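Local coordinates for enoyl-CoA hydratase/isomerase (Shewanella pealeana, PDB 4KPK), which probably acts on acyl-CoA thioesters as a hydratase or isomerase of the crotonase family, at residues 84-89 and 134-139; 43-48 and 76-81; 158-163 and 224-229. One frame throughout, in Å; residues are numbered along the deposited sequence.

How the contacts relate
All three contacts reach the same mixed sheet, and their chemistry changes with their place in it. Contact 1 is the core: two adjacent parallel strands, buried and held by backbone hydrogen bonds. Contact 2 lies farther out and is only partly buried; there the outermost strand, 41-46, meets the end of helix 65-80 through side chains. Contact 3 is buried as well, but joins strand 158-161 to helix 222-235 by purely apolar packing, near another subunit. Lys135 of contact 1 ties it to contact 2, its amine reaching the carbonyls of Phe78, Lys79 and Asn81 at the helix end. Contacts 1 and 3 meet where Thr139 pairs with Ile158 and Ile160, whereas contacts 2 and 3 do not touch.

Contact 1. Residues 84-89 and 134-139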
# COMPACT_ATOMS: atom_id res chain seq x y z
N CYS A 84 -5.38 -18.82 26.42
CA CYS A 84 -5.83 -18.13 25.19
C CYS A 84 -4.68 -18.08 24.22
O CYS A 84 -3.68 -17.35 24.45
CB CYS A 84 -6.34 -16.71 25.51
SG CYS A 84 -6.68 -15.74 24.02
N GLN A 85 -4.77 -18.88 23.15
CA GLN A 85 -3.79 -18.78 22.04
C GLN A 85 -4.29 -17.87 20.93
O GLN A 85 -3.50 -17.31 20.21
CB GLN A 85 -3.51 -20.15 21.40
CG GLN A 85 -2.54 -21.07 22.15
CD GLN A 85 -3.21 -22.21 22.94
OE1 GLN A 85 -3.68 -23.23 22.37
NE2 GLN A 85 -3.24 -22.06 24.27
N ILE A 86 -5.60 -17.80 20.73
CA ILE A 86 -6.22 -17.09 19.65
C ILE A 86 -7.38 -16.35 20.29
O ILE A 86 -7.94 -16.84 21.25
CB ILE A 86 -6.80 -18.11 18.62
CG1 ILE A 86 -5.69 -18.65 17.71
CG2 ILE A 86 -7.92 -17.53 17.77
CD1 ILE A 86 -6.14 -19.90 16.99
N LEU A 87 -7.73 -15.17 19.73
CA LEU A 87 -8.92 -14.40 20.09
C LEU A 87 -9.76 -14.24 18.84
O LEU A 87 -9.31 -13.68 17.84
CB LEU A 87 -8.58 -12.99 20.59
CG LEU A 87 -9.86 -12.17 20.85
CD1 LEU A 87 -10.74 -12.77 21.95
CD2 LEU A 87 -9.58 -10.72 21.09
N LEU A 88 -11.00 -14.72 18.93
CA LEU A 88 -11.98 -14.63 17.89
C LEU A 88 -13.01 -13.55 18.30
O LEU A 88 -13.57 -13.59 19.41
CB LEU A 88 -12.62 -16.03 17.74
CG LEU A 88 -13.30 -16.34 16.43
CD1 LEU A 88 -13.87 -17.77 16.38
CD2 LEU A 88 -14.42 -15.36 16.23
N LEU A 89 -13.24 -12.56 17.43
CA LEU A 89 -14.32 -11.57 17.60
C LEU A 89 -15.49 -11.85 16.65
O LEU A 89 -15.27 -11.99 15.44
CB LEU A 89 -13.90 -10.14 17.32
CG LEU A 89 -12.85 -9.42 18.15
CD1 LEU A 89 -11.47 -10.09 17.94
CD2 LEU A 89 -12.83 -7.95 17.74
N PRO A 134 -1.11 -9.53 21.47
CA PRO A 134 0.08 -10.32 21.12
C PRO A 134 -0.24 -11.75 20.70
O PRO A 134 0.59 -12.67 20.88
CB PRO A 134 0.93 -10.31 22.43
CG PRO A 134 -0.09 -10.10 23.50
CD PRO A 134 -1.10 -9.15 22.90
N LYS A 135 -1.41 -11.93 20.10
CA LYS A 135 -1.95 -13.20 19.75
C LYS A 135 -2.83 -12.98 18.51
O LYS A 135 -3.40 -11.90 18.32
CB LYS A 135 -2.82 -13.71 20.91
CG LYS A 135 -2.07 -14.03 22.19
CD LYS A 135 -2.97 -14.17 23.40
CE LYS A 135 -2.16 -14.65 24.60
NZ LYS A 135 -2.96 -14.59 25.86
N PRO A 136 -2.90 -13.99 17.63
CA PRO A 136 -3.69 -13.82 16.41
C PRO A 136 -5.12 -13.56 16.75
O PRO A 136 -5.65 -14.19 17.64
CB PRO A 136 -3.56 -15.17 15.69
CG PRO A 136 -3.14 -16.14 16.72
CD PRO A 136 -2.39 -15.37 17.76
N THR A 137 -5.69 -12.57 16.06
CA THR A 137 -7.09 -12.19 16.17
C THR A 137 -7.80 -12.46 14.82
O THR A 137 -7.26 -12.17 13.79
CB THR A 137 -7.22 -10.72 16.54
OG1 THR A 137 -6.51 -9.92 15.57
CG2 THR A 137 -6.60 -10.47 17.91
N ILE A 138 -9.01 -12.99 14.87
CA ILE A 138 -9.88 -13.29 13.70
C ILE A 138 -11.18 -12.58 14.01
O ILE A 138 -11.76 -12.84 15.05
CB ILE A 138 -10.17 -14.82 13.57
CG1 ILE A 138 -8.83 -15.55 13.48
CG2 ILE A 138 -11.01 -15.15 12.30
CD1 ILE A 138 -8.89 -17.01 13.56
N THR A 139 -11.62 -11.69 13.13
CA THR A 139 -12.96 -11.10 13.19
C THR A 139 -13.93 -11.66 12.08
O THR A 139 -13.61 -11.70 10.90
CB THR A 139 -12.85 -9.56 13.16
OG1 THR A 139 -12.07 -9.17 14.30
CG2 THR A 139 -14.20 -8.84 13.23
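Leu87 and Ile138 join two parallel strands of the central sheet by backbone bonds. Leu87 N gives its hydrogen to Pro136 O at 3.1 Å, while Leu87 O accepts from Ile138 N. A shorter bond, Leu89 N to Ile138 O at 2.8 Å, carries the pairing on. Pro136 suits the position just before its strand: it has no N-H to offer, and its CD instead lies 3.3 Å from Gln85 O.

Side chains alternate between the two faces. On one, the Pro136 ring and Ile86 cross at about a right angle, CG to CG1 at 3.7 Å, and Ile138 CD1 is a looser neighbour of Ile86 CG2. On the other, Thr139 OG1 lies 3.7 Å from Leu89 CD2; this hydroxyl is bonded to Ser156 OG, and that of Thr137 to Asp157 N, so both buried polar atoms are satisfied.

Farther out, Leu233 of helix 222-235 covers Ile86 and Pro136, whereas Leu75 and Phe78 of helix 65-80 pack on Leu87. Lys135 runs alongside Cys84, its chain extended beyond CG (chi2 165°), and this length carries NZ past Cys84 to the carbonyl oxygens of Phe78, Lys79 and Asn81. A long side chain ending in a cation fits here because the last turn of a helix leaves carbonyls without backbone donors. Three bonds grip the amine, whose positive charge would probably be stabilised by the negative end of the helix dipole.

Contact 2. Residues 43-48 and 76-81; sequences CTLNGG and EHFKRN
Phe78 projects from the last turns of helix 65-80 to meet Cys43, Thr44 and Leu45 on the outermost strand of the sheet. In this crotonase-like alpha/beta fold, strand 41-46 pairs antiparallel with strand 49-54, and the helix that follows packs back against the pair. Helix and strand run nearly the same way, 15° apart, with 11.0 Å between their axes, a gap that a large aromatic side chain can bridge.

The tight part is gathered round the far end of the Phe78 ring. With CG anti to the carbonyl carbon (chi1 -76°), the ring is directed at the strand: CE2 meets Cys43 CB at 4.0 Å, CE1 meets Leu45 CB and CD1, and CZ comes within 3.5 Å of Thr44 O. Leu45 and Phe78 pass alongside, each running toward the other's backbone. His77 CD2 lies above one face of the ring, 3.7 Å from its plane and displaced toward the rim, while His77 NE2 is hydrogen-bonded to Thr31 OG1; that bond probably helps fix the imidazole against its neighbour. Cysteine suits its site, being small enough to admit the ring and apolar enough to line it. Shortened to an alanine, Phe78 would probably leave a gap between helix and strand, and Cys43 CB and Leu45 CD1 would lose the ring they pack on.

The other side is looser. Leu45 and Asn81 are both partly exposed, and the two side chains meet head-on. An asparagine is at home just beyond a helix end, where its amide tolerates both water and an aliphatic neighbour. OD1 makes a weak hydrogen bond to Gln83 N, while Leu45 CD2 rests against the amide, 3.5 Å from Asn81 ND2.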
# COMPACT_ATOMS: atom_id res chain seq x y z
N CYS A 43 -18.32 -13.68 26.59
CA CYS A 43 -16.98 -14.12 26.37
C CYS A 43 -16.86 -15.53 26.84
O CYS A 43 -17.45 -15.89 27.86
CB CYS A 43 -15.97 -13.16 27.06
SG CYS A 43 -16.22 -12.91 28.81
N THR A 44 -16.15 -16.35 26.06
CA THR A 44 -15.96 -17.77 26.38
C THR A 44 -14.56 -18.19 26.04
O THR A 44 -13.87 -17.53 25.25
CB THR A 44 -16.97 -18.69 25.59
OG1 THR A 44 -16.75 -18.53 24.19
CG2 THR A 44 -18.35 -18.31 25.91
N LEU A 45 -14.14 -19.31 26.63
CA LEU A 45 -12.80 -19.80 26.42
C LEU A 45 -12.79 -21.32 26.38
O LEU A 45 -13.19 -21.96 27.32
CB LEU A 45 -11.90 -19.29 27.55
CG LEU A 45 -10.43 -19.66 27.48
CD1 LEU A 45 -9.76 -19.07 26.25
CD2 LEU A 45 -9.75 -19.13 28.74
N ASN A 46 -12.38 -21.90 25.26
CA ASN A 46 -12.37 -23.35 25.11
C ASN A 46 -11.26 -23.69 24.15
O ASN A 46 -11.21 -23.15 23.03
CB ASN A 46 -13.68 -23.92 24.52
CG ASN A 46 -14.93 -23.12 24.88
OD1 ASN A 46 -15.46 -23.23 25.99
ND2 ASN A 46 -15.45 -22.34 23.92
N GLY A 47 -10.41 -24.60 24.58
CA GLY A 47 -9.50 -25.29 23.69
C GLY A 47 -8.54 -24.41 22.89
O GLY A 47 -8.24 -24.71 21.73
N GLY A 48 -8.07 -23.32 23.51
CA GLY A 48 -7.11 -22.42 22.90
C GLY A 48 -7.70 -21.12 22.41
O GLY A 48 -6.99 -20.13 22.24
N GLU A 76 -8.17 -7.07 27.95
CA GLU A 76 -7.15 -7.17 29.02
C GLU A 76 -7.28 -8.55 29.67
O GLU A 76 -6.29 -9.21 29.90
CB GLU A 76 -7.24 -6.05 30.04
CG GLU A 76 -6.67 -6.40 31.41
CD GLU A 76 -5.14 -6.69 31.49
OE1 GLU A 76 -4.52 -7.33 30.58
OE2 GLU A 76 -4.54 -6.30 32.53
N HIS A 77 -8.51 -9.04 29.86
CA HIS A 77 -8.69 -10.38 30.38
C HIS A 77 -7.95 -11.47 29.57
O HIS A 77 -7.21 -12.28 30.13
CB HIS A 77 -10.15 -10.69 30.46
CG HIS A 77 -10.45 -12.07 30.91
ND1 HIS A 77 -10.24 -12.48 32.21
CD2 HIS A 77 -10.95 -13.14 30.24
CE1 HIS A 77 -10.60 -13.75 32.32
NE2 HIS A 77 -11.01 -14.18 31.14
N PHE A 78 -8.09 -11.47 28.26
CA PHE A 78 -7.53 -12.57 27.46
C PHE A 78 -6.03 -12.39 27.15
O PHE A 78 -5.30 -13.37 26.94
CB PHE A 78 -8.36 -12.78 26.18
CG PHE A 78 -9.69 -13.50 26.40
CD1 PHE A 78 -9.74 -14.73 27.06
CD2 PHE A 78 -10.90 -12.98 25.91
CE1 PHE A 78 -10.94 -15.39 27.26
CE2 PHE A 78 -12.11 -13.66 26.08
CZ PHE A 78 -12.13 -14.86 26.77
N LYS A 79 -5.55 -11.17 27.14
CA LYS A 79 -4.15 -10.95 27.00
C LYS A 79 -3.39 -11.63 28.16
O LYS A 79 -2.40 -12.27 27.91
CB LYS A 79 -3.82 -9.47 26.97
CG LYS A 79 -2.33 -9.28 26.82
CD LYS A 79 -1.92 -7.82 26.71
CE LYS A 79 -0.40 -7.75 26.83
NZ LYS A 79 0.15 -6.48 26.32
N ARG A 80 -3.87 -11.47 29.39
CA ARG A 80 -3.27 -12.11 30.60
C ARG A 80 -3.27 -13.64 30.53
O ARG A 80 -2.28 -14.31 30.89
CB ARG A 80 -4.07 -11.71 31.86
CG ARG A 80 -4.08 -10.24 32.21
CD ARG A 80 -4.72 -10.00 33.59
NE ARG A 80 -6.10 -10.53 33.72
CZ ARG A 80 -7.24 -9.81 33.82
NH1 ARG A 80 -7.23 -8.48 33.78
NH2 ARG A 80 -8.41 -10.44 33.94
N ASN A 81 -4.42 -14.17 30.08
CA ASN A 81 -4.74 -15.58 30.08
C ASN A 81 -3.79 -16.43 29.27
O ASN A 81 -3.64 -16.22 28.08
CB ASN A 81 -6.15 -15.75 29.55
CG ASN A 81 -6.78 -17.02 30.00
OD1 ASN A 81 -6.31 -18.11 29.67
ND2 ASN A 81 -7.84 -16.91 30.73

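Contact 3. Residues 158-163 and 224-229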
# COMPACT_ATOMS: atom_id res chain seq x y z
N ILE A 158 -7.06 -11.20 10.80
CA ILE A 158 -7.89 -11.91 9.79
C ILE A 158 -9.32 -11.49 10.00
O ILE A 158 -9.78 -11.46 11.13
CB ILE A 158 -7.79 -13.44 9.86
CG1 ILE A 158 -6.41 -13.93 9.36
CG2 ILE A 158 -8.79 -14.10 8.92
CD1 ILE A 158 -5.65 -14.68 10.39
N ALA A 159 -9.98 -11.14 8.89
CA ALA A 159 -11.39 -10.78 8.85
C ALA A 159 -12.13 -11.51 7.69
O ALA A 159 -11.68 -11.57 6.49
CB ALA A 159 -11.53 -9.28 8.69
N ILE A 160 -13.27 -12.08 8.06
CA ILE A 160 -14.15 -12.82 7.13
C ILE A 160 -15.52 -12.22 7.29
O ILE A 160 -15.94 -11.95 8.42
CB ILE A 160 -14.19 -14.29 7.52
CG1 ILE A 160 -12.76 -14.76 7.70
CG2 ILE A 160 -14.89 -15.14 6.45
CD1 ILE A 160 -12.63 -16.08 8.39
N ALA A 161 -16.15 -11.90 6.19
CA ALA A 161 -17.51 -11.34 6.23
C ALA A 161 -18.49 -12.23 5.38
O ALA A 161 -18.00 -12.99 4.56
CB ALA A 161 -17.53 -9.93 5.72
N ASN A 162 -19.81 -12.13 5.63
CA ASN A 162 -20.83 -12.79 4.77
C ASN A 162 -21.13 -11.91 3.58
O ASN A 162 -20.57 -10.82 3.47
CB ASN A 162 -22.11 -13.19 5.53
CG ASN A 162 -22.95 -12.01 5.99
OD1 ASN A 162 -22.68 -10.84 5.72
ND2 ASN A 162 -23.99 -12.34 6.72
N GLU A 163 -21.97 -12.40 2.67
CA GLU A 163 -22.18 -11.74 1.38
C GLU A 163 -22.98 -10.44 1.49
O GLU A 163 -22.80 -9.53 0.67
CB GLU A 163 -22.86 -12.72 0.39
CG GLU A 163 -21.86 -13.51 -0.45
CD GLU A 163 -22.46 -14.78 -1.02
OE1 GLU A 163 -23.46 -14.70 -1.76
OE2 GLU A 163 -21.90 -15.88 -0.77
N ALA A 224 -17.68 -22.22 9.56
CA ALA A 224 -16.90 -23.02 8.66
C ALA A 224 -15.73 -22.22 8.09
O ALA A 224 -14.63 -22.75 7.95
CB ALA A 224 -17.77 -23.56 7.53
N ALA A 225 -15.94 -20.94 7.76
CA ALA A 225 -14.86 -20.17 7.12
C ALA A 225 -13.66 -19.94 8.09
O ALA A 225 -12.49 -19.86 7.63
CB ALA A 225 -15.38 -18.84 6.57
N ALA A 226 -13.96 -19.84 9.40
CA ALA A 226 -12.93 -19.54 10.40
C ALA A 226 -12.11 -20.78 10.77
O ALA A 226 -10.96 -20.67 11.19
CB ALA A 226 -13.54 -18.90 11.65
N GLN A 227 -12.70 -21.96 10.60
CA GLN A 227 -12.10 -23.19 11.09
C GLN A 227 -10.66 -23.43 10.61
O GLN A 227 -9.78 -23.68 11.40
CB GLN A 227 -12.97 -24.43 10.73
CG GLN A 227 -12.71 -25.64 11.62
CD GLN A 227 -12.75 -25.28 13.09
OE1 GLN A 227 -13.61 -24.53 13.52
NE2 GLN A 227 -11.77 -25.77 13.87
N PRO A 228 -10.46 -23.40 9.28
CA PRO A 228 -9.13 -23.62 8.75
C PRO A 228 -8.11 -22.60 9.29
O PRO A 228 -7.00 -22.97 9.56
CB PRO A 228 -9.32 -23.45 7.24
CG PRO A 228 -10.62 -22.71 7.08
CD PRO A 228 -11.45 -23.15 8.22
N PHE A 229 -8.50 -21.35 9.47
CA PHE A 229 -7.57 -20.35 10.11
C PHE A 229 -7.30 -20.71 11.56
O PHE A 229 -6.15 -20.68 12.02
CB PHE A 229 -8.16 -18.96 10.09
CG PHE A 229 -8.37 -18.38 8.72
CD1 PHE A 229 -7.35 -17.73 8.06
CD2 PHE A 229 -9.60 -18.47 8.10
CE1 PHE A 229 -7.55 -17.18 6.80
CE2 PHE A 229 -9.82 -17.92 6.85
CZ PHE A 229 -8.80 -17.27 6.18
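Ile158 lays its CG2 methyl over one face of the Phe229 ring in a CH-pi contact, 4.0 Å from the centroid and only 14° off the ring normal. CG1 of the same residue skirts CD1 of the ring, so the branched side chain covers the ring with more than one carbon.

Aliphatic packing makes up most of the rest. The two branches of Ile160 divide the work: CG1 stands anti to the carbonyl carbon (chi1 -49°) and carries CD1 to Phe229 CE2 at 3.7 Å, whereas CG2 reaches Ala225 CB, also at 3.7 Å. In the crotonase-like alpha/beta core, helix 222-235 thus packs on the sheet almost antiparallel to strand 158-161, at 160° and with 9.5 Å between axes. The small side chains of Ala225 and Ala226 let the helix come close; Ala226 CA lies 4.0 Å from Ile160 CD1.

One polar atom enters at the margin: Ala225 O lies in the plane of the Phe229 ring, at its edge, one helical turn earlier in the chain.

Around the pair, Ile138 of the next strand touches Phe229, and Arg196 of a second subunit packs on both Ile158 and Phe229.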